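Local coordinates for SusD superfamily protein (Bacteroides fragilis NCTC 9343, PDB 3NQP) that probably binds sugars at the surface of the bacterial outer membrane, as a helical protein of the SusD family, at residues M158-P163 with E508-Y513; T203-G208 with I378-P383; V385-A390 with H440-E445. All blocks are in the same frame, centred on the assembly; numbering follows the deposited sequence.

Interaction 1 (M158-P163 with E508-Y513)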
loop_
_atom_site.group_PDB
_atom_site.type_symbol
_atom_site.label_atom_id
_atom_site.label_comp_id
_atom_site.label_asym_id
_atom_site.label_seq_id
_atom_site.Cartn_x
_atom_site.Cartn_y
_atom_site.Cartn_z
HETATM N N MSE A 158 19.695 -0.469 21.540
HETATM C CA MSE A 158 19.089 0.841 21.702
HETATM C C MSE A 158 17.615 0.668 22.120
HETATM O O MSE A 158 16.917 -0.190 21.588
HETATM C CB MSE A 158 19.163 1.602 20.378
HETATM C CG MSE A 158 18.729 3.037 20.472
HETATM SE SE MSE A 158 18.890 3.858 18.723
HETATM C CE MSE A 158 20.514 3.008 18.218
ATOM N N ALA A 159 17.168 1.492 23.064
ATOM C CA ALA A 159 15.793 1.501 23.522
ATOM C C ALA A 159 14.867 2.050 22.410
ATOM O O ALA A 159 15.285 2.864 21.583
ATOM C CB ALA A 159 15.675 2.375 24.822
ATOM N N ARG A 160 13.611 1.610 22.430
ATOM C CA ARG A 160 12.588 2.191 21.587
ATOM C C ARG A 160 12.320 3.626 22.014
ATOM O O ARG A 160 12.071 3.873 23.163
ATOM C CB ARG A 160 11.316 1.366 21.684
ATOM C CG ARG A 160 11.531 -0.070 21.263
ATOM C CD ARG A 160 10.333 -0.972 21.526
ATOM N NE ARG A 160 9.161 -0.671 20.718
ATOM C CZ ARG A 160 8.168 -1.532 20.503
ATOM N NH1 ARG A 160 8.184 -2.749 21.015
ATOM N NH2 ARG A 160 7.134 -1.174 19.773
ATOM N N SER A 161 12.341 4.572 21.077
ATOM C CA SER A 161 11.873 5.937 21.358
ATOM C C SER A 161 10.347 5.935 21.354
ATOM O O SER A 161 9.742 5.006 20.806
ATOM C CB SER A 161 12.360 6.917 20.315
ATOM O OG SER A 161 13.747 7.136 20.443
ATOM N N THR A 162 9.725 6.961 21.949
ATOM C CA THR A 162 8.256 7.001 21.995
ATOM C C THR A 162 7.644 7.316 20.602
ATOM O O THR A 162 8.336 7.860 19.712
ATOM C CB THR A 162 7.754 8.057 22.958
ATOM O OG1 THR A 162 8.023 9.339 22.404
ATOM C CG2 THR A 162 8.419 7.918 24.435
ATOM N N PRO A 163 6.351 6.989 20.398
ATOM C CA PRO A 163 5.738 7.376 19.115
ATOM C C PRO A 163 5.915 8.869 18.765
ATOM O O PRO A 163 6.276 9.217 17.624
ATOM C CB PRO A 163 4.262 7.068 19.314
ATOM C CG PRO A 163 4.284 5.896 20.228
ATOM C CD PRO A 163 5.429 6.199 21.217
ATOM N N GLU A 508 11.763 -3.154 24.951
ATOM C CA GLU A 508 10.559 -3.573 25.624
ATOM C C GLU A 508 9.514 -4.014 24.598
ATOM O O GLU A 508 9.501 -3.542 23.475
ATOM C CB GLU A 508 10.031 -2.439 26.529
ATOM C CG GLU A 508 10.871 -2.313 27.807
ATOM C CD GLU A 508 10.507 -1.130 28.683
ATOM O OE1 GLU A 508 9.615 -0.335 28.308
ATOM O OE2 GLU A 508 11.125 -0.998 29.766
ATOM N N GLN A 509 8.632 -4.900 25.037
ATOM C CA GLN A 509 7.501 -5.317 24.265
ATOM C C GLN A 509 6.623 -4.124 23.872
ATOM O O GLN A 509 6.592 -3.094 24.539
ATOM C CB GLN A 509 6.667 -6.369 25.015
ATOM C CG GLN A 509 5.537 -7.001 24.152
ATOM C CD GLN A 509 6.049 -7.611 22.870
ATOM O OE1 GLN A 509 5.990 -6.995 21.804
ATOM N NE2 GLN A 509 6.565 -8.817 22.955
ATOM N N THR A 510 5.956 -4.251 22.718
ATOM C CA THR A 510 4.966 -3.261 22.322
ATOM C C THR A 510 3.876 -3.224 23.398
ATOM O O THR A 510 3.495 -4.293 23.923
ATOM C CB THR A 510 4.398 -3.638 20.920
ATOM O OG1 THR A 510 5.516 -3.781 20.015
ATOM C CG2 THR A 510 3.393 -2.587 20.421
ATOM N N PRO A 511 3.346 -2.024 23.721
ATOM C CA PRO A 511 2.408 -1.927 24.822
ATOM C C PRO A 511 1.202 -2.884 24.757
ATOM O O PRO A 511 0.674 -3.177 23.685
ATOM C CB PRO A 511 1.929 -0.464 24.735
ATOM C CG PRO A 511 3.098 0.261 24.200
ATOM C CD PRO A 511 3.637 -0.701 23.153
ATOM N N GLY A 512 0.824 -3.411 25.920
ATOM C CA GLY A 512 -0.376 -4.191 26.104
ATOM C C GLY A 512 -0.275 -5.653 25.809
ATOM O O GLY A 512 -1.197 -6.416 26.171
ATOM N N TYR A 513 0.772 -6.065 25.077
ATOM C CA TYR A 513 1.007 -7.509 24.857
ATOM C C TYR A 513 1.613 -8.087 26.135
ATOM O O TYR A 513 2.298 -7.373 26.829
ATOM C CB TYR A 513 1.998 -7.732 23.731
ATOM C CG TYR A 513 1.393 -7.482 22.377
ATOM C CD1 TYR A 513 0.731 -8.493 21.712
ATOM C CD2 TYR A 513 1.437 -6.220 21.776
ATOM C CE1 TYR A 513 0.148 -8.280 20.473
ATOM C CE2 TYR A 513 0.866 -6.025 20.497
ATOM C CZ TYR A 513 0.208 -7.037 19.895
ATOM O OH TYR A 513 -0.331 -6.860 18.629
HETATM O O HOH W 1 12.644 -0.186 24.525
#
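Arg160 reaches across to the chain at Glu508 and Thr510, and its CB already points that way. CG stands anti to the carbonyl carbon (chi1 -59°); extended through chi2 and bent at chi3 (67°), the chain brings the guanidinium up to Glu508 O and Thr510 OG1. Arg160 CD rests against Glu508 O at 3.3 Å, just short of the polar tip. NE turns instead to Gly137 O, so the guanidinium also ties in the loop that follows helix 110-135. Arg160 NH1 is shared between two acceptors: Glu508 O at 2.9 Å, which lies somewhat out of the guanidinium plane, and Thr510 OG1 at 3.0 Å. Arg160 NH2 meets Thr510 OG1 at 3.1 Å, completing an end-on, two-nitrogen grip on one hydroxyl oxygen lying in the guanidinium plane. In this SusD-family protein the grip joins the loop leading into helix 163-181 to the C-terminal tail, where a type II beta turn runs from Thr510 to Tyr513. Threonine suits the site because its oxygen can accept from arginine while also hydrogen-bonding to Trp494 O. Gln509 OE1, also bonded to Ile496 N, accepts a hydrogen bond from Thr510 N at 2.9 Å. Nearer the backbones, one water accepts from both Arg160 N and Glu508 N.

Interaction 2 (T203-G208 with I378-P383)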
loop_
_atom_site.group_PDB
_atom_site.type_symbol
_atom_site.label_atom_id
_atom_site.label_comp_id
_atom_site.label_asym_id
_atom_site.label_seq_id
_atom_site.Cartn_x
_atom_site.Cartn_y
_atom_site.Cartn_z
ATOM N N THR A 203 7.475 12.935 -1.947
ATOM C CA THR A 203 7.549 13.508 -0.610
ATOM C C THR A 203 6.246 14.231 -0.241
ATOM O O THR A 203 5.750 14.123 0.912
ATOM C CB THR A 203 8.748 14.437 -0.426
ATOM O OG1 THR A 203 9.939 13.645 -0.406
ATOM C CG2 THR A 203 8.644 15.252 0.938
ATOM N N GLU A 204 5.676 14.958 -1.187
ATOM C CA GLU A 204 4.400 15.646 -0.927
ATOM C C GLU A 204 3.251 14.631 -0.664
ATOM O O GLU A 204 2.416 14.869 0.196
ATOM C CB GLU A 204 4.035 16.598 -2.054
ATOM C CG GLU A 204 4.943 17.806 -2.126
ATOM C CD GLU A 204 4.252 19.044 -2.599
ATOM O OE1 GLU A 204 3.722 19.765 -1.730
ATOM O OE2 GLU A 204 4.202 19.267 -3.816
ATOM N N CYS A 205 3.219 13.519 -1.409
ATOM C CA CYS A 205 2.263 12.453 -1.150
ATOM C C CYS A 205 2.417 11.879 0.268
ATOM O O CYS A 205 1.457 11.734 1.010
ATOM C CB CYS A 205 2.427 11.298 -2.134
ATOM S SG CYS A 205 1.748 11.700 -3.773
ATOM N N LEU A 206 3.635 11.518 0.598
ATOM C CA LEU A 206 3.963 11.065 1.926
ATOM C C LEU A 206 3.553 12.092 2.964
ATOM O O LEU A 206 3.030 11.715 4.021
ATOM C CB LEU A 206 5.453 10.709 2.045
ATOM C CG LEU A 206 5.924 10.058 3.336
ATOM C CD1 LEU A 206 5.081 8.837 3.711
ATOM C CD2 LEU A 206 7.400 9.655 3.158
HETATM N N MSE A 207 3.755 13.377 2.711
HETATM C CA MSE A 207 3.334 14.371 3.718
HETATM C C MSE A 207 1.823 14.362 3.848
HETATM O O MSE A 207 1.287 14.465 4.934
HETATM C CB MSE A 207 3.849 15.794 3.428
HETATM C CG MSE A 207 5.340 15.913 3.454
HETATM SE SE MSE A 207 5.965 17.689 3.069
HETATM C CE MSE A 207 5.616 18.402 4.802
ATOM N N GLY A 208 1.118 14.210 2.724
ATOM C CA GLY A 208 -0.324 14.082 2.775
ATOM C C GLY A 208 -0.748 12.889 3.614
ATOM O O GLY A 208 -1.693 12.985 4.391
ATOM N N ILE A 378 3.194 0.092 -7.426
ATOM C CA ILE A 378 2.856 1.534 -7.346
ATOM C C ILE A 378 2.599 1.832 -5.892
ATOM O O ILE A 378 1.799 1.120 -5.271
ATOM C CB ILE A 378 1.570 1.862 -8.155
ATOM C CG1 ILE A 378 1.777 1.438 -9.613
ATOM C CG2 ILE A 378 1.175 3.364 -7.940
ATOM C CD1 ILE A 378 0.559 1.452 -10.530
ATOM N N PHE A 379 3.306 2.821 -5.337
ATOM C CA PHE A 379 3.084 3.289 -3.987
ATOM C C PHE A 379 2.123 4.480 -3.965
ATOM O O PHE A 379 1.274 4.534 -3.101
ATOM C CB PHE A 379 4.411 3.698 -3.323
ATOM C CG PHE A 379 5.269 2.551 -2.895
ATOM C CD1 PHE A 379 4.916 1.232 -3.121
ATOM C CD2 PHE A 379 6.471 2.819 -2.279
ATOM C CE1 PHE A 379 5.743 0.195 -2.683
ATOM C CE2 PHE A 379 7.291 1.798 -1.837
ATOM C CZ PHE A 379 6.940 0.500 -2.032
ATOM N N TYR A 380 2.261 5.430 -4.894
ATOM C CA TYR A 380 1.314 6.552 -4.987
ATOM C C TYR A 380 0.888 6.746 -6.434
ATOM O O TYR A 380 1.759 6.838 -7.291
ATOM C CB TYR A 380 1.925 7.851 -4.524
ATOM C CG TYR A 380 2.376 7.842 -3.112
ATOM C CD1 TYR A 380 1.435 7.749 -2.075
ATOM C CD2 TYR A 380 3.719 7.879 -2.780
ATOM C CE1 TYR A 380 1.799 7.736 -0.784
ATOM C CE2 TYR A 380 4.110 7.866 -1.425
ATOM C CZ TYR A 380 3.135 7.782 -0.434
ATOM O OH TYR A 380 3.441 7.777 0.918
ATOM N N ARG A 381 -0.424 6.805 -6.678
ATOM C CA ARG A 381 -0.960 7.254 -7.981
ATOM C C ARG A 381 -2.172 8.201 -7.766
ATOM O O ARG A 381 -2.660 8.366 -6.641
ATOM C CB ARG A 381 -1.298 6.050 -8.845
ATOM C CG ARG A 381 -2.240 5.092 -8.256
ATOM C CD ARG A 381 -2.562 3.975 -9.245
ATOM N NE ARG A 381 -3.451 2.989 -8.655
ATOM C CZ ARG A 381 -4.789 2.959 -8.764
ATOM N NH1 ARG A 381 -5.483 3.857 -9.451
ATOM N NH2 ARG A 381 -5.453 1.996 -8.162
ATOM N N LEU A 382 -2.631 8.853 -8.816
ATOM C CA LEU A 382 -3.511 10.007 -8.634
ATOM C C LEU A 382 -4.845 9.707 -7.912
ATOM O O LEU A 382 -5.242 10.511 -7.087
ATOM C CB LEU A 382 -3.754 10.706 -9.991
ATOM C CG LEU A 382 -4.145 12.171 -9.970
ATOM C CD1 LEU A 382 -2.955 12.975 -9.306
ATOM C CD2 LEU A 382 -4.461 12.631 -11.442
ATOM N N PRO A 383 -5.563 8.582 -8.211
ATOM C CA PRO A 383 -6.803 8.363 -7.462
ATOM C C PRO A 383 -6.617 8.225 -5.932
ATOM O O PRO A 383 -7.558 8.509 -5.158
ATOM C CB PRO A 383 -7.384 7.048 -8.056
ATOM C CG PRO A 383 -6.816 6.991 -9.460
ATOM C CD PRO A 383 -5.388 7.576 -9.260
#
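Tyr380 lays one face of its ring against Cys205 and brings its hydroxyl to Leu206, and these three side chains make up the contact. Cys205 CB sits 3.5 Å from the centroid of the Tyr380 ring and only 8° off the ring normal, a CH-pi contact centred over the face. Cys205 CB is 3.6 to 4.0 Å from all six carbons of the Tyr380 ring, so no single ring atom carries the contact. Cysteine suits this place because a short side chain lets the aromatic plane approach, while its polarisable sulfur adds a second contact. With SG anti to the carbonyl carbon (chi1 -76°), the sulfur swings toward the root of the tyrosine, where Cys205 SG lies 3.9 Å from Tyr380 CB. Relative to the ring it is oblique, a sulfur-aromatic contact with Cys205 SG 4.5 Å from the Tyr380 centroid.

The pairing joins helix 200-216, in the alpha-helical, TPR-related framework of the SusD family, to the end of strand 377-381. That strand pairs antiparallel with strand 265-269, and a classic beta bulge places Phe379 and Tyr380 together opposite Phe267. Beyond the bulge the chain goes on into helix 382-396, and Trp384 at its start brings its own ring against Tyr380. On the strand Arg381 points away from the helix and forms salt bridges with Glu264, Glu445 and Glu449.

At the far end of the ring, Leu206 CD1 lies 3.4 Å from Tyr380 OH and Leu206 CB lies 3.7 Å from it. Leu206 CG is anti to its backbone N (chi1 -173°), and its branched tip flanks the hydroxyl with hydrocarbon. A phenol serves well in this buried setting: the ring fills the apolar interface, while OH has a polar partner in Glu209 OE1, one helical turn beyond Cys205.

Interaction 3 (V385-A390 with H440-E445); sequences VYLTLA and HEKDKE
Segments 385-390 and 440-445 are both alpha-helical and run roughly antiparallel, coming closest where the CA atoms of Leu387 and Lys442 stand 7.2 Å apart. They belong to helices of the SusD-family fold, which is placed in the TPR clan, and the contact packs helix 382-396 against the last turns of helix 431-445. Within each segment the usual i to i+4 backbone bonds are kept.

Leu387 does most of the touching, packing on both side-chain and backbone atoms at Glu441 and Lys442. Its CB points toward the other helix, and Leu387 CD1 lies 3.8 Å from Lys442 CG, with Glu441 CG 4.2 Å from the same methyl. Leucine fits because a branched, apolar side chain packs well against the aliphatic roots of two charged residues. The side chains of Leu387 and Lys442 run alongside each other in opposing senses, and the lysine meets the leucine with its CG methylene, its ammonium lying further on.

Glu441 first heads toward Leu387 and then, bent at chi2 (59°), carries its carboxylate elsewhere, to Arg333 and Arg410. Next along the helix face, Glu445 pairs with Arg333, Arg381 and Arg412, so the acidic groups probably stay ionised despite burial.

Lys442 bends at chi3 (76°), which brings its ammonium round to a salt bridge with Asp455 and a hydrogen bond with Gln451. A water completes the link across: it accepts from Lys442 NZ at 2.7 Å and donates to Thr388 OG1 at 2.8 Å, while that hydroxyl also bonds to Trp384 O one turn back.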
loop_
_atom_site.group_PDB
_atom_site.type_symbol
_atom_site.label_atom_id
_atom_site.label_comp_id
_atom_site.label_asym_id
_atom_site.label_seq_id
_atom_site.Cartn_x
_atom_site.Cartn_y
_atom_site.Cartn_z
ATOM N N VAL A 385 -4.669 10.218 -4.345
ATOM C CA VAL A 385 -4.611 11.622 -3.928
ATOM C C VAL A 385 -6.063 12.110 -3.786
ATOM O O VAL A 385 -6.458 12.692 -2.758
ATOM C CB VAL A 385 -3.729 12.518 -4.850
ATOM C CG1 VAL A 385 -3.819 13.951 -4.396
ATOM C CG2 VAL A 385 -2.216 12.016 -4.917
ATOM N N TYR A 386 -6.871 11.791 -4.784
ATOM C CA TYR A 386 -8.277 12.114 -4.709
ATOM C C TYR A 386 -9.024 11.540 -3.493
ATOM O O TYR A 386 -9.782 12.265 -2.861
ATOM C CB TYR A 386 -9.023 11.631 -5.969
ATOM C CG TYR A 386 -8.650 12.226 -7.312
ATOM C CD1 TYR A 386 -8.248 13.547 -7.454
ATOM C CD2 TYR A 386 -8.884 11.483 -8.483
ATOM C CE1 TYR A 386 -7.960 14.077 -8.716
ATOM C CE2 TYR A 386 -8.591 12.003 -9.723
ATOM C CZ TYR A 386 -8.163 13.305 -9.835
ATOM O OH TYR A 386 -7.895 13.796 -11.063
ATOM N N LEU A 387 -8.866 10.244 -3.192
ATOM C CA LEU A 387 -9.633 9.650 -2.083
ATOM C C LEU A 387 -9.093 10.101 -0.718
ATOM O O LEU A 387 -9.830 10.148 0.264
ATOM C CB LEU A 387 -9.731 8.128 -2.241
ATOM C CG LEU A 387 -10.597 7.744 -3.482
ATOM C CD1 LEU A 387 -10.457 6.272 -3.724
ATOM C CD2 LEU A 387 -12.063 8.165 -3.320
ATOM N N THR A 388 -7.818 10.446 -0.668
ATOM C CA THR A 388 -7.217 11.007 0.530
ATOM C C THR A 388 -7.788 12.442 0.780
ATOM O O THR A 388 -8.129 12.796 1.923
ATOM C CB THR A 388 -5.642 10.939 0.475
ATOM O OG1 THR A 388 -5.194 9.598 0.158
ATOM C CG2 THR A 388 -5.043 11.328 1.809
ATOM N N LEU A 389 -7.920 13.246 -0.281
ATOM C CA LEU A 389 -8.556 14.567 -0.203
ATOM C C LEU A 389 -10.034 14.442 0.107
ATOM O O LEU A 389 -10.579 15.272 0.819
ATOM C CB LEU A 389 -8.348 15.338 -1.508
ATOM C CG LEU A 389 -6.966 15.976 -1.664
ATOM C CD1 LEU A 389 -6.683 16.433 -3.086
ATOM C CD2 LEU A 389 -6.796 17.106 -0.695
ATOM N N ALA A 390 -10.688 13.382 -0.385
ATOM C CA ALA A 390 -12.073 13.116 0.012
ATOM C C ALA A 390 -12.201 12.913 1.543
ATOM O O ALA A 390 -13.150 13.409 2.187
ATOM C CB ALA A 390 -12.641 11.920 -0.741
ATOM N N HIS A 440 -14.944 2.200 0.966
ATOM C CA HIS A 440 -15.380 1.161 0.033
ATOM C C HIS A 440 -14.901 1.462 -1.389
ATOM O O HIS A 440 -14.698 0.557 -2.145
ATOM C CB HIS A 440 -16.892 0.952 0.094
ATOM C CG HIS A 440 -17.366 0.317 1.373
ATOM N ND1 HIS A 440 -18.649 0.490 1.865
ATOM C CD2 HIS A 440 -16.715 -0.454 2.281
ATOM C CE1 HIS A 440 -18.761 -0.169 3.008
ATOM N NE2 HIS A 440 -17.610 -0.758 3.279
ATOM N N GLU A 441 -14.676 2.742 -1.710
ATOM C CA GLU A 441 -14.049 3.093 -2.975
ATOM C C GLU A 441 -12.559 2.737 -2.986
ATOM O O GLU A 441 -12.051 2.252 -3.966
ATOM C CB GLU A 441 -14.271 4.582 -3.289
ATOM C CG GLU A 441 -14.253 4.887 -4.800
ATOM C CD GLU A 441 -15.298 4.146 -5.573
ATOM O OE1 GLU A 441 -16.424 3.999 -5.056
ATOM O OE2 GLU A 441 -14.967 3.676 -6.671
ATOM N N LYS A 442 -11.850 3.017 -1.895
ATOM C CA LYS A 442 -10.471 2.529 -1.731
ATOM C C LYS A 442 -10.398 0.996 -1.787
ATOM O O LYS A 442 -9.468 0.454 -2.360
ATOM C CB LYS A 442 -9.867 3.040 -0.421
ATOM C CG LYS A 442 -9.503 4.516 -0.489
ATOM C CD LYS A 442 -8.558 4.985 0.658
ATOM C CE LYS A 442 -7.122 4.498 0.381
ATOM N NZ LYS A 442 -6.155 5.021 1.435
ATOM N N ASP A 443 -11.388 0.318 -1.211
ATOM C CA ASP A 443 -11.423 -1.144 -1.195
ATOM C C ASP A 443 -11.472 -1.711 -2.602
ATOM O O ASP A 443 -10.906 -2.755 -2.867
ATOM C CB ASP A 443 -12.678 -1.657 -0.447
ATOM C CG ASP A 443 -12.549 -1.580 1.060
ATOM O OD1 ASP A 443 -11.421 -1.316 1.566
ATOM O OD2 ASP A 443 -13.612 -1.737 1.725
ATOM N N LYS A 444 -12.219 -1.050 -3.473
ATOM C CA LYS A 444 -12.303 -1.425 -4.875
ATOM C C LYS A 444 -11.124 -0.970 -5.732
ATOM O O LYS A 444 -10.686 -1.710 -6.644
ATOM C CB LYS A 444 -13.566 -0.883 -5.482
ATOM C CG LYS A 444 -14.825 -1.556 -5.028
ATOM C CD LYS A 444 -16.011 -0.789 -5.623
ATOM C CE LYS A 444 -17.285 -1.260 -4.994
ATOM N NZ LYS A 444 -18.453 -0.679 -5.668
ATOM N N GLU A 445 -10.638 0.252 -5.469
ATOM C CA GLU A 445 -9.633 0.898 -6.323
ATOM C C GLU A 445 -8.236 0.293 -6.096
ATOM O O GLU A 445 -7.434 0.173 -7.037
ATOM C CB GLU A 445 -9.607 2.409 -6.064
ATOM C CG GLU A 445 -8.714 3.270 -6.942
ATOM C CD GLU A 445 -9.130 3.267 -8.420
ATOM O OE1 GLU A 445 -10.288 2.952 -8.729
ATOM O OE2 GLU A 445 -8.289 3.579 -9.256
HETATM O O HOH W 2 -6.153 7.679 1.879
#

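In the fold
From the N terminus, the chain first opens the long loop of interaction 1 at 158-163, closed only near the C terminus by 508-513. Inside it, interaction 2 opens on helix 200-216 and closes at 378-383, and interaction 3 then runs from 385-390 to 440-445. These two follow in series, nested within the first; none cross. Interaction 1, at the periphery, ties the loop before helix 163-181 to the C-terminal tail, its centre about 29 Å from that of interaction 2 and 32 Å from that of interaction 3. The inner pair, centres about 12 Å apart, share helix 382-396 and are joined by a salt bridge, Arg381 NH1 to Glu445 OE2 at 2.8 Å.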